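Local coordinates for protein prolyl-tRNA synthetase (Giardia lamblia ATCC 50803, PDB 3IAL) that probably attaches proline to its cognate tRNA at the expense of ATP, by way of a prolyl-adenylate intermediate, at residues Y53-M57 with L293-P299; I304-G308 with M350-L354; Q320-V325 with V368-L373. All coordinates share one frame; numbering follows the deposited sequence.

Interaction 1: Y53-M57 with L293-P299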
ATOM      1  N   TYR B  53     -12.091  -9.525   2.304  1.00 24.86           N
ATOM      2  CA  TYR B  53     -13.198  -8.597   2.482  1.00 22.69           C
ATOM      3  C   TYR B  53     -12.830  -7.518   3.506  1.00 22.42           C
ATOM      4  O   TYR B  53     -13.110  -6.343   3.304  1.00 21.44           O
ATOM      5  CB  TYR B  53     -14.471  -9.354   2.898  1.00 23.36           C
ATOM      6  CG  TYR B  53     -15.730  -8.593   2.594  1.00 21.77           C
ATOM      7  CD1 TYR B  53     -16.184  -8.466   1.283  1.00 24.05           C
ATOM      8  CD2 TYR B  53     -16.463  -7.983   3.607  1.00 22.85           C
ATOM      9  CE1 TYR B  53     -17.339  -7.761   0.989  1.00 24.42           C
ATOM     10  CE2 TYR B  53     -17.626  -7.267   3.322  1.00 22.71           C
ATOM     11  CZ  TYR B  53     -18.047  -7.158   2.008  1.00 23.52           C
ATOM     12  OH  TYR B  53     -19.175  -6.463   1.712  1.00 23.16           O
ATOM     13  N   GLY B  54     -12.194  -7.927   4.598  1.00 22.57           N
ATOM     14  CA  GLY B  54     -11.677  -6.990   5.588  1.00 24.66           C
ATOM     15  C   GLY B  54     -10.502  -6.145   5.107  1.00 24.62           C
ATOM     16  O   GLY B  54     -10.476  -4.932   5.334  1.00 23.70           O
ATOM     17  N   PHE B  55      -9.519  -6.759   4.441  1.00 25.17           N
ATOM     18  CA  PHE B  55      -8.350  -5.977   4.017  1.00 25.43           C
ATOM     19  C   PHE B  55      -8.699  -4.873   3.016  1.00 24.04           C
ATOM     20  O   PHE B  55      -8.062  -3.825   3.016  1.00 24.70           O
ATOM     21  CB  PHE B  55      -7.221  -6.826   3.429  1.00 25.64           C
ATOM     22  CG  PHE B  55      -5.946  -6.046   3.256  1.00 25.93           C
ATOM     23  CD1 PHE B  55      -5.230  -5.629   4.369  1.00 28.21           C
ATOM     24  CD2 PHE B  55      -5.509  -5.652   1.997  1.00 27.74           C
ATOM     25  CE1 PHE B  55      -4.066  -4.870   4.229  1.00 31.81           C
ATOM     26  CE2 PHE B  55      -4.335  -4.899   1.850  1.00 26.69           C
ATOM     27  CZ  PHE B  55      -3.618  -4.516   2.967  1.00 25.98           C
ATOM     28  N   PHE B  56      -9.697  -5.103   2.166  1.00 23.28           N
ATOM     29  CA  PHE B  56     -10.129  -4.067   1.230  1.00 24.56           C
ATOM     30  C   PHE B  56     -10.520  -2.768   1.957  1.00 25.27           C
ATOM     31  O   PHE B  56     -10.238  -1.675   1.472  1.00 25.41           O
ATOM     32  CB  PHE B  56     -11.301  -4.534   0.357  1.00 25.04           C
ATOM     33  CG  PHE B  56     -11.812  -3.459  -0.543  1.00 25.25           C
ATOM     34  CD1 PHE B  56     -11.373  -3.373  -1.850  1.00 30.52           C
ATOM     35  CD2 PHE B  56     -12.663  -2.475  -0.056  1.00 23.72           C
ATOM     36  CE1 PHE B  56     -11.800  -2.354  -2.672  1.00 29.68           C
ATOM     37  CE2 PHE B  56     -13.094  -1.448  -0.877  1.00 28.73           C
ATOM     38  CZ  PHE B  56     -12.659  -1.389  -2.188  1.00 27.13           C
ATOM     39  N   MET B  57     -11.174  -2.906   3.108  1.00 24.42           N
ATOM     40  CA  MET B  57     -11.624  -1.757   3.901  1.00 23.43           C
ATOM     41  C   MET B  57     -10.441  -0.991   4.496  1.00 23.42           C
ATOM     42  O   MET B  57     -10.397   0.235   4.444  1.00 23.57           O
ATOM     43  CB  MET B  57     -12.531  -2.224   5.035  1.00 21.57           C
ATOM     44  CG  MET B  57     -13.757  -3.055   4.587  1.00 22.60           C
ATOM     45  SD  MET B  57     -14.607  -3.829   5.973  1.00 25.61           S
ATOM     46  CE  MET B  57     -15.769  -4.923   5.101  1.00 20.55           C
ATOM     47  N   LEU B 293     -21.836  -0.773   5.711  1.00 28.77           N
ATOM     48  CA  LEU B 293     -20.573  -0.148   5.306  1.00 30.35           C
ATOM     49  C   LEU B 293     -20.763   1.206   4.624  1.00 29.90           C
ATOM     50  O   LEU B 293     -21.532   1.316   3.673  1.00 29.40           O
ATOM     51  CB  LEU B 293     -19.809  -1.075   4.351  1.00 28.83           C
ATOM     52  CG  LEU B 293     -19.481  -2.468   4.885  1.00 29.46           C
ATOM     53  CD1 LEU B 293     -18.879  -3.325   3.771  1.00 30.30           C
ATOM     54  CD2 LEU B 293     -18.534  -2.384   6.081  1.00 26.58           C
ATOM     55  N   PRO B 294     -20.040   2.235   5.090  1.00 29.00           N
ATOM     56  CA  PRO B 294     -19.920   3.445   4.290  1.00 27.99           C
ATOM     57  C   PRO B 294     -19.312   3.120   2.916  1.00 29.20           C
ATOM     58  O   PRO B 294     -18.512   2.176   2.816  1.00 29.33           O
ATOM     59  CB  PRO B 294     -18.970   4.312   5.107  1.00 28.75           C
ATOM     60  CG  PRO B 294     -19.079   3.803   6.503  1.00 30.20           C
ATOM     61  CD  PRO B 294     -19.303   2.336   6.361  1.00 29.79           C
ATOM     62  N   PRO B 295     -19.706   3.864   1.859  1.00 26.58           N
ATOM     63  CA  PRO B 295     -19.236   3.590   0.498  1.00 28.73           C
ATOM     64  C   PRO B 295     -17.718   3.461   0.342  1.00 28.36           C
ATOM     65  O   PRO B 295     -17.260   2.578  -0.388  1.00 30.93           O
ATOM     66  CB  PRO B 295     -19.757   4.794  -0.302  1.00 28.97           C
ATOM     67  CG  PRO B 295     -21.003   5.181   0.389  1.00 28.26           C
ATOM     68  CD  PRO B 295     -20.786   4.867   1.867  1.00 27.59           C
ATOM     69  N   LEU B 296     -16.958   4.322   1.016  1.00 27.52           N
ATOM     70  CA  LEU B 296     -15.490   4.296   0.951  1.00 29.76           C
ATOM     71  C   LEU B 296     -14.923   2.886   1.126  1.00 30.14           C
ATOM     72  O   LEU B 296     -14.028   2.470   0.394  1.00 29.09           O
ATOM     73  CB  LEU B 296     -14.881   5.205   2.029  1.00 29.29           C
ATOM     74  CG  LEU B 296     -13.344   5.202   2.098  1.00 33.42           C
ATOM     75  CD1 LEU B 296     -12.759   5.888   0.861  1.00 32.54           C
ATOM     76  CD2 LEU B 296     -12.821   5.849   3.392  1.00 30.33           C
ATOM     77  N   ILE B 297     -15.454   2.160   2.102  1.00 31.48           N
ATOM     78  CA  ILE B 297     -14.902   0.858   2.475  1.00 31.96           C
ATOM     79  C   ILE B 297     -15.754  -0.333   2.054  1.00 30.93           C
ATOM     80  O   ILE B 297     -15.480  -1.440   2.472  1.00 32.86           O
ATOM     81  CB  ILE B 297     -14.622   0.773   4.003  1.00 32.01           C
ATOM     82  CG1 ILE B 297     -15.909   0.997   4.825  1.00 31.01           C
ATOM     83  CG2 ILE B 297     -13.537   1.765   4.381  1.00 29.48           C
ATOM     84  CD1 ILE B 297     -15.811   0.561   6.312  1.00 21.78           C
ATOM     85  N   ALA B 298     -16.772  -0.119   1.227  1.00 30.65           N
ATOM     86  CA  ALA B 298     -17.570  -1.233   0.716  1.00 31.31           C
ATOM     87  C   ALA B 298     -16.833  -1.862  -0.465  1.00 31.22           C
ATOM     88  O   ALA B 298     -16.655  -1.203  -1.496  1.00 29.94           O
ATOM     89  CB  ALA B 298     -18.955  -0.748   0.273  1.00 30.63           C
ATOM     90  N   PRO B 299     -16.393  -3.127  -0.331  1.00 31.26           N
ATOM     91  CA  PRO B 299     -15.787  -3.772  -1.506  1.00 31.38           C
ATOM     92  C   PRO B 299     -16.741  -3.845  -2.707  1.00 31.29           C
ATOM     93  O   PRO B 299     -16.289  -3.805  -3.849  1.00 31.47           O
ATOM     94  CB  PRO B 299     -15.425  -5.173  -0.990  1.00 30.70           C
ATOM     95  CG  PRO B 299     -15.221  -4.982   0.466  1.00 32.46           C
ATOM     96  CD  PRO B 299     -16.303  -3.995   0.857  1.00 32.23           C
TER

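Interaction 2: I304-G308 with M350-L354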
ATOM      1  N   ILE B 304     -26.427  -6.381  -7.769  1.00 35.26           N
ATOM      2  CA  ILE B 304     -27.597  -6.466  -8.631  1.00 35.32           C
ATOM      3  C   ILE B 304     -28.028  -7.917  -8.668  1.00 34.02           C
ATOM      4  O   ILE B 304     -27.231  -8.792  -8.980  1.00 32.94           O
ATOM      5  CB  ILE B 304     -27.304  -5.964 -10.059  1.00 35.09           C
ATOM      6  CG1 ILE B 304     -26.614  -4.599 -10.027  1.00 36.05           C
ATOM      7  CG2 ILE B 304     -28.585  -5.849 -10.852  1.00 36.51           C
ATOM      8  CD1 ILE B 304     -26.354  -4.009 -11.417  1.00 33.63           C
ATOM      9  N   ILE B 305     -29.290  -8.173  -8.340  1.00 35.51           N
ATOM     10  CA  ILE B 305     -29.799  -9.534  -8.250  1.00 34.03           C
ATOM     11  C   ILE B 305     -30.906  -9.778  -9.279  1.00 33.80           C
ATOM     12  O   ILE B 305     -31.972  -9.171  -9.201  1.00 33.22           O
ATOM     13  CB  ILE B 305     -30.327  -9.839  -6.837  1.00 35.32           C
ATOM     14  CG1 ILE B 305     -29.203  -9.667  -5.806  1.00 34.92           C
ATOM     15  CG2 ILE B 305     -30.887 -11.270  -6.768  1.00 30.17           C
ATOM     16  CD1 ILE B 305     -29.678  -9.658  -4.358  1.00 36.58           C
ATOM     17  N   PRO B 306     -30.643 -10.649 -10.264  1.00 32.64           N
ATOM     18  CA  PRO B 306     -31.721 -11.078 -11.149  1.00 34.41           C
ATOM     19  C   PRO B 306     -32.715 -11.942 -10.377  1.00 33.79           C
ATOM     20  O   PRO B 306     -32.300 -12.874  -9.703  1.00 33.05           O
ATOM     21  CB  PRO B 306     -31.006 -11.912 -12.225  1.00 34.02           C
ATOM     22  CG  PRO B 306     -29.555 -11.815 -11.943  1.00 34.85           C
ATOM     23  CD  PRO B 306     -29.375 -11.328 -10.560  1.00 32.87           C
ATOM     24  N   ILE B 307     -34.004 -11.617 -10.449  1.00 35.62           N
ATOM     25  CA  ILE B 307     -35.024 -12.404  -9.760  1.00 36.10           C
ATOM     26  C   ILE B 307     -35.951 -13.098 -10.750  1.00 38.14           C
ATOM     27  O   ILE B 307     -36.107 -12.653 -11.896  1.00 36.71           O
ATOM     28  CB  ILE B 307     -35.854 -11.569  -8.742  1.00 36.92           C
ATOM     29  CG1 ILE B 307     -36.665 -10.467  -9.427  1.00 39.20           C
ATOM     30  CG2 ILE B 307     -34.950 -10.982  -7.674  1.00 35.50           C
ATOM     31  CD1 ILE B 307     -37.528  -9.662  -8.459  1.00 40.26           C
ATOM     32  N   GLY B 308     -36.546 -14.202 -10.294  1.00 38.20           N
ATOM     33  CA  GLY B 308     -37.513 -14.958 -11.078  1.00 38.82           C
ATOM     34  C   GLY B 308     -36.976 -15.656 -12.313  1.00 39.73           C
ATOM     35  O   GLY B 308     -37.751 -16.025 -13.193  1.00 38.53           O
ATOM     36  N   MET B 350     -33.792 -16.062  -2.449  1.00 38.70           N
ATOM     37  CA  MET B 350     -33.600 -14.644  -2.155  1.00 41.12           C
ATOM     38  C   MET B 350     -33.312 -14.398  -0.677  1.00 41.33           C
ATOM     39  O   MET B 350     -32.462 -13.574  -0.349  1.00 42.76           O
ATOM     40  CB  MET B 350     -34.794 -13.796  -2.610  1.00 42.04           C
ATOM     41  CG  MET B 350     -34.751 -13.429  -4.088  1.00 44.96           C
ATOM     42  SD  MET B 350     -33.255 -12.514  -4.544  1.00 48.11           S
ATOM     43  CE  MET B 350     -33.518 -10.960  -3.710  1.00 41.86           C
ATOM     44  N   GLY B 351     -34.007 -15.116   0.201  1.00 40.08           N
ATOM     45  CA  GLY B 351     -33.766 -15.031   1.643  1.00 40.59           C
ATOM     46  C   GLY B 351     -32.310 -15.255   2.020  1.00 40.35           C
ATOM     47  O   GLY B 351     -31.745 -14.497   2.812  1.00 40.30           O
ATOM     48  N   ASP B 352     -31.707 -16.297   1.452  1.00 40.05           N
ATOM     49  CA  ASP B 352     -30.306 -16.625   1.715  1.00 40.07           C
ATOM     50  C   ASP B 352     -29.359 -15.598   1.087  1.00 39.47           C
ATOM     51  O   ASP B 352     -28.349 -15.236   1.695  1.00 36.65           O
ATOM     52  CB  ASP B 352     -29.975 -18.037   1.220  1.00 41.43           C
ATOM     53  CG  ASP B 352     -30.775 -19.118   1.946  1.00 46.42           C
ATOM     54  OD1 ASP B 352     -31.298 -18.849   3.051  1.00 48.85           O
ATOM     55  OD2 ASP B 352     -30.885 -20.241   1.407  1.00 52.08           O
ATOM     56  N   LYS B 353     -29.690 -15.110  -0.109  1.00 37.99           N
ATOM     57  CA  LYS B 353     -28.883 -14.060  -0.739  1.00 38.09           C
ATOM     58  C   LYS B 353     -28.906 -12.781   0.086  1.00 37.35           C
ATOM     59  O   LYS B 353     -27.861 -12.188   0.335  1.00 37.38           O
ATOM     60  CB  LYS B 353     -29.362 -13.745  -2.150  1.00 37.45           C
ATOM     61  CG  LYS B 353     -28.937 -14.745  -3.196  1.00 39.04           C
ATOM     62  CD  LYS B 353     -29.378 -14.283  -4.571  1.00 39.77           C
ATOM     63  CE  LYS B 353     -29.340 -15.425  -5.573  1.00 43.90           C
ATOM     64  NZ  LYS B 353     -29.909 -15.028  -6.896  1.00 45.90           N
ATOM     65  N   LEU B 354     -30.105 -12.369   0.497  1.00 36.42           N
ATOM     66  CA  LEU B 354     -30.292 -11.146   1.266  1.00 36.88           C
ATOM     67  C   LEU B 354     -29.569 -11.210   2.602  1.00 35.58           C
ATOM     68  O   LEU B 354     -28.873 -10.274   2.958  1.00 33.25           O
ATOM     69  CB  LEU B 354     -31.781 -10.855   1.491  1.00 37.39           C
ATOM     70  CG  LEU B 354     -32.592 -10.469   0.251  1.00 41.24           C
ATOM     71  CD1 LEU B 354     -33.949  -9.878   0.647  1.00 41.98           C
ATOM     72  CD2 LEU B 354     -31.817  -9.499  -0.618  1.00 41.74           C
TER

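Interaction 3: Q320-V325 with V368-L373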
ATOM      1  N   GLN B 320     -33.127 -11.612 -21.482  1.00 43.83           N
ATOM      2  CA  GLN B 320     -33.479 -10.190 -21.492  1.00 43.20           C
ATOM      3  C   GLN B 320     -33.250  -9.544 -20.123  1.00 41.79           C
ATOM      4  O   GLN B 320     -32.760  -8.420 -20.036  1.00 40.59           O
ATOM      5  CB  GLN B 320     -34.939  -9.997 -21.911  1.00 43.68           C
ATOM      6  CG  GLN B 320     -35.245 -10.427 -23.344  1.00 44.59           C
ATOM      7  CD  GLN B 320     -36.733 -10.552 -23.615  1.00 44.71           C
ATOM      8  OE1 GLN B 320     -37.556  -9.920 -22.952  1.00 43.39           O
ATOM      9  NE2 GLN B 320     -37.085 -11.368 -24.600  1.00 49.10           N
ATOM     10  N   VAL B 321     -33.621 -10.256 -19.060  1.00 40.62           N
ATOM     11  CA  VAL B 321     -33.407  -9.767 -17.701  1.00 39.26           C
ATOM     12  C   VAL B 321     -31.915  -9.691 -17.433  1.00 39.65           C
ATOM     13  O   VAL B 321     -31.409  -8.638 -17.053  1.00 38.92           O
ATOM     14  CB  VAL B 321     -34.107 -10.660 -16.653  1.00 38.82           C
ATOM     15  CG1 VAL B 321     -33.626 -10.337 -15.244  1.00 33.80           C
ATOM     16  CG2 VAL B 321     -35.619 -10.497 -16.761  1.00 36.65           C
ATOM     17  N   LEU B 322     -31.216 -10.801 -17.668  1.00 40.34           N
ATOM     18  CA  LEU B 322     -29.768 -10.866 -17.471  1.00 41.15           C
ATOM     19  C   LEU B 322     -29.037  -9.855 -18.361  1.00 41.53           C
ATOM     20  O   LEU B 322     -28.046  -9.257 -17.941  1.00 40.99           O
ATOM     21  CB  LEU B 322     -29.245 -12.286 -17.714  1.00 41.56           C
ATOM     22  CG  LEU B 322     -29.687 -13.357 -16.704  1.00 41.78           C
ATOM     23  CD1 LEU B 322     -29.254 -14.749 -17.159  1.00 41.50           C
ATOM     24  CD2 LEU B 322     -29.150 -13.072 -15.310  1.00 41.75           C
ATOM     25  N   GLY B 323     -29.547  -9.650 -19.574  1.00 41.22           N
ATOM     26  CA  GLY B 323     -29.029  -8.620 -20.473  1.00 40.87           C
ATOM     27  C   GLY B 323     -29.120  -7.201 -19.922  1.00 41.45           C
ATOM     28  O   GLY B 323     -28.178  -6.417 -20.060  1.00 43.60           O
ATOM     29  N   LYS B 324     -30.247  -6.860 -19.303  1.00 39.69           N
ATOM     30  CA  LYS B 324     -30.434  -5.515 -18.754  1.00 40.50           C
ATOM     31  C   LYS B 324     -29.633  -5.315 -17.468  1.00 39.99           C
ATOM     32  O   LYS B 324     -29.105  -4.232 -17.232  1.00 38.38           O
ATOM     33  CB  LYS B 324     -31.917  -5.226 -18.503  1.00 42.13           C
ATOM     34  CG  LYS B 324     -32.234  -3.765 -18.158  1.00 42.63           C
ATOM     35  CD  LYS B 324     -32.019  -2.806 -19.328  1.00 44.41           C
ATOM     36  CE  LYS B 324     -32.999  -3.056 -20.467  1.00 45.26           C
ATOM     37  NZ  LYS B 324     -32.958  -1.959 -21.473  1.00 48.22           N
ATOM     38  N   VAL B 325     -29.560  -6.356 -16.637  1.00 39.83           N
ATOM     39  CA  VAL B 325     -28.699  -6.344 -15.453  1.00 39.72           C
ATOM     40  C   VAL B 325     -27.255  -5.959 -15.818  1.00 41.64           C
ATOM     41  O   VAL B 325     -26.621  -5.188 -15.098  1.00 41.93           O
ATOM     42  CB  VAL B 325     -28.751  -7.709 -14.703  1.00 39.97           C
ATOM     43  CG1 VAL B 325     -27.577  -7.869 -13.741  1.00 37.14           C
ATOM     44  CG2 VAL B 325     -30.081  -7.853 -13.958  1.00 36.16           C
ATOM     45  N   VAL B 368     -33.885  -6.821 -10.242  1.00 33.85           N
ATOM     46  CA  VAL B 368     -34.422  -6.697 -11.583  1.00 33.28           C
ATOM     47  C   VAL B 368     -35.029  -8.042 -11.959  1.00 35.20           C
ATOM     48  O   VAL B 368     -34.345  -9.063 -11.916  1.00 35.89           O
ATOM     49  CB  VAL B 368     -33.307  -6.354 -12.590  1.00 34.76           C
ATOM     50  CG1 VAL B 368     -33.890  -6.132 -13.975  1.00 36.35           C
ATOM     51  CG2 VAL B 368     -32.502  -5.128 -12.123  1.00 30.91           C
ATOM     52  N   GLY B 369     -36.317  -8.041 -12.300  1.00 35.50           N
ATOM     53  CA  GLY B 369     -37.016  -9.247 -12.733  1.00 35.48           C
ATOM     54  C   GLY B 369     -37.880  -8.999 -13.959  1.00 35.58           C
ATOM     55  O   GLY B 369     -38.051  -7.860 -14.392  1.00 32.09           O
ATOM     56  N   GLN B 370     -38.434 -10.078 -14.508  1.00 37.95           N
ATOM     57  CA  GLN B 370     -39.226 -10.014 -15.737  1.00 40.18           C
ATOM     58  C   GLN B 370     -40.363  -9.003 -15.625  1.00 41.90           C
ATOM     59  O   GLN B 370     -40.521  -8.144 -16.491  1.00 41.62           O
ATOM     60  CB  GLN B 370     -39.783 -11.404 -16.088  1.00 40.54           C
ATOM     61  CG  GLN B 370     -40.676 -11.440 -17.328  1.00 41.04           C
ATOM     62  CD  GLN B 370     -41.405 -12.764 -17.500  1.00 42.77           C
ATOM     63  OE1 GLN B 370     -40.902 -13.824 -17.125  1.00 42.07           O
ATOM     64  NE2 GLN B 370     -42.599 -12.705 -18.084  1.00 44.56           N
ATOM     65  N   ARG B 371     -41.151  -9.112 -14.559  1.00 44.94           N
ATOM     66  CA  ARG B 371     -42.322  -8.253 -14.372  1.00 47.10           C
ATOM     67  C   ARG B 371     -41.925  -6.781 -14.316  1.00 46.59           C
ATOM     68  O   ARG B 371     -42.452  -5.962 -15.066  1.00 48.51           O
ATOM     69  CB  ARG B 371     -43.085  -8.649 -13.105  1.00 49.09           C
ATOM     70  CG  ARG B 371     -44.299  -7.773 -12.804  1.00 53.79           C
ATOM     71  CD  ARG B 371     -45.127  -8.318 -11.652  1.00 57.43           C
ATOM     72  NE  ARG B 371     -45.707  -7.239 -10.849  1.00 61.80           N
ATOM     73  CZ  ARG B 371     -45.071  -6.575  -9.880  1.00 65.14           C
ATOM     74  NH1 ARG B 371     -43.807  -6.860  -9.557  1.00 64.20           N
ATOM     75  NH2 ARG B 371     -45.707  -5.610  -9.222  1.00 66.20           N
ATOM     76  N   ASP B 372     -40.984  -6.452 -13.441  1.00 45.43           N
ATOM     77  CA  ASP B 372     -40.540  -5.066 -13.280  1.00 44.37           C
ATOM     78  C   ASP B 372     -39.892  -4.511 -14.555  1.00 42.73           C
ATOM     79  O   ASP B 372     -40.061  -3.332 -14.875  1.00 39.41           O
ATOM     80  CB  ASP B 372     -39.596  -4.939 -12.077  1.00 45.07           C
ATOM     81  CG  ASP B 372     -40.304  -5.187 -10.752  1.00 48.26           C
ATOM     82  OD1 ASP B 372     -39.850  -6.061  -9.986  1.00 50.12           O
ATOM     83  OD2 ASP B 372     -41.332  -4.524 -10.484  1.00 52.19           O
ATOM     84  N   LEU B 373     -39.166  -5.366 -15.279  1.00 43.02           N
ATOM     85  CA  LEU B 373     -38.583  -5.004 -16.575  1.00 43.91           C
ATOM     86  C   LEU B 373     -39.658  -4.633 -17.601  1.00 43.85           C
ATOM     87  O   LEU B 373     -39.436  -3.768 -18.449  1.00 44.90           O
ATOM     88  CB  LEU B 373     -37.727  -6.152 -17.123  1.00 44.76           C
ATOM     89  CG  LEU B 373     -37.073  -5.917 -18.491  1.00 46.40           C
ATOM     90  CD1 LEU B 373     -36.197  -4.667 -18.466  1.00 46.48           C
ATOM     91  CD2 LEU B 373     -36.266  -7.126 -18.932  1.00 47.05           C
TER

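Interaction 1: Y53-M57 with L293-P299
Pro299 is inserted between the rings of Tyr53 and Phe56, two aromatic residues one helical turn apart, and makes a CH-pi contact with each. Pro299 CG stands over one face of the Tyr53 ring, 3.8 Å from the ring centroid and displaced toward the rim. Pro299 CA lies likewise over a face of Phe56, again 3.8 Å from the centroid. The edge of the Phe56 ring meets backbone instead: Ile297 O lies near the ring plane, 3.9 Å from Phe56 CD2. Beside this aromatic pair, Met57 has CG anti to its carbonyl carbon (chi1 -56°) and continues as an extended chain, which carries CE to Leu293 CD1 at 3.7 Å. The same leucine branch approaches the far end of Tyr53, with Leu293 CD1 3.8 Å from Tyr53 OH. The two chains come closest at Met57 and Ile297, where the CA atoms are 4.4 Å apart; Met57 CB rests 3.8 Å from Ile297 CB, and Met57 CG 3.2 Å from Ile297 O. No hydrogen bond joins the segments, but polar interactions nearby help position them. Tyr53 OH is hydrogen-bonded to Lys360 O, the same lysine makes a cation-pi contact with the ring, Ala298 O accepts a hydrogen bond from Arg339 NH2, and the 3-10 turn at 295-297 is tied by Ile297 N to Pro294 O. The contact packs the start of helix 52-71 against the connection from helix 276-285 of the class II catalytic core to strand 302-307 of the anticodon-binding domain, with Leu278 and Leu282 packing against Met57 and helix 416-438 bordering Leu293 and Pro295.

Interaction 2: I304-G308 with M350-L354
Ile305 and Met350 meet tip to tip in the alpha/beta anticodon-binding domain, where strand 302-307 belongs to a five-stranded mixed sheet and helix 350-359 lies on one face of it. Strand and helix run antiparallel, the axes of strand 304-307 and helix 350-354 approaching to 11.2 Å. The helix belongs to a beta-alpha-beta crossover: it links strands 340-342 and 364-369, which are parallel to strand 302-307 and flank it. Met350 is bent at both chi2 (-58°) and chi3 (-69°), a compact shape that turns its thioether toward the sheet. Met350 SD then sits 3.5 Å from Ile305 CG2 and 3.9 Å from Ile307 CG2, where the Ile307 side chain crosses at about a right angle. With chi1 at -60°, Ile305 places CG2 anti to the backbone N and toward the sulfur, while the CG1 branch brings CD1 to 4.1 Å from Met350 CE. Lys353, extended beyond CG, runs alongside Ile305, the two side chains pointing opposite ways, with Lys353 CD 4.0 Å from Ile305 CG2; its ammonium has a long, weak ion pair with Asp343. Pro306, on the other face of the sheet, packs against Leu322 of helix 315-334. Ile305 CD1 also lies 4.3 Å from Leu354 CD2.

Interaction 3: Q320-V325 with V368-L373
Val321 forms the tight centre of this contact, spreading its two methyls over the junction where strand 364-369 gives way to helix 370-374. Val321 CG1 rests on Val368 O at 3.6 Å, and Val321 CG2 on Gln370 N, also at 3.6 Å, just past Gly369 at the N-cap position. One turn along helix 315-334, Val325 and Val368 lie side by side and point opposite ways, CG2 of Val325 being 3.8 Å from Val368 CB. Both Val321 and Val325 are buried, and Val325 also packs on Ile304 of strand 302-307. Leu373, with CG anti to its backbone N (chi1 179°), bridges the tight and loose parts. On the inner side Leu373 CD2 lies 4.1 Å from Val321 CG2 and 3.9 Å from Gln320 O; on the outer, Leu373 CD1 meets the aliphatic part of Lys324, with Lys324 CG at 4.1 Å. The rim is looser. Bent at chi2 and chi3, Lys324 turns its ammonium outward, with a long, weak ion pair to Glu327. The Gln370 amide likewise turns outward, its OE1 accepting a hydrogen bond from Asn314 ND2. Ile395 of helix 395-399 touches both Lys324 and Leu373. With no hydrogen bond or salt bridge between the segments, cohesion here rests on van der Waals packing, and the polar side-chain ends are kept at the margin.

In the fold
Interaction 1 comes first, its two segments 236 residues apart in the chain; interactions 2 and 3 follow it and interleave within the anticodon-binding domain. These two are neighbours, their centres about 13 Å apart, on opposite faces of one mixed sheet: helix 350-359 covers one side and helix 315-334 the other. Adjacent strands 302-307 and 364-369 join them through probable hydrogen bonds, such as Ile307 N to Val368 O at 3.0 Å. Interaction 1 lies apart, with its centre about 21 Å from that of interaction 2 and 28 Å from that of interaction 3. It joins helix 52-71 to the connection entering strand 302-307, so the three contacts run from the core side of that connection into the anticodon-binding domain.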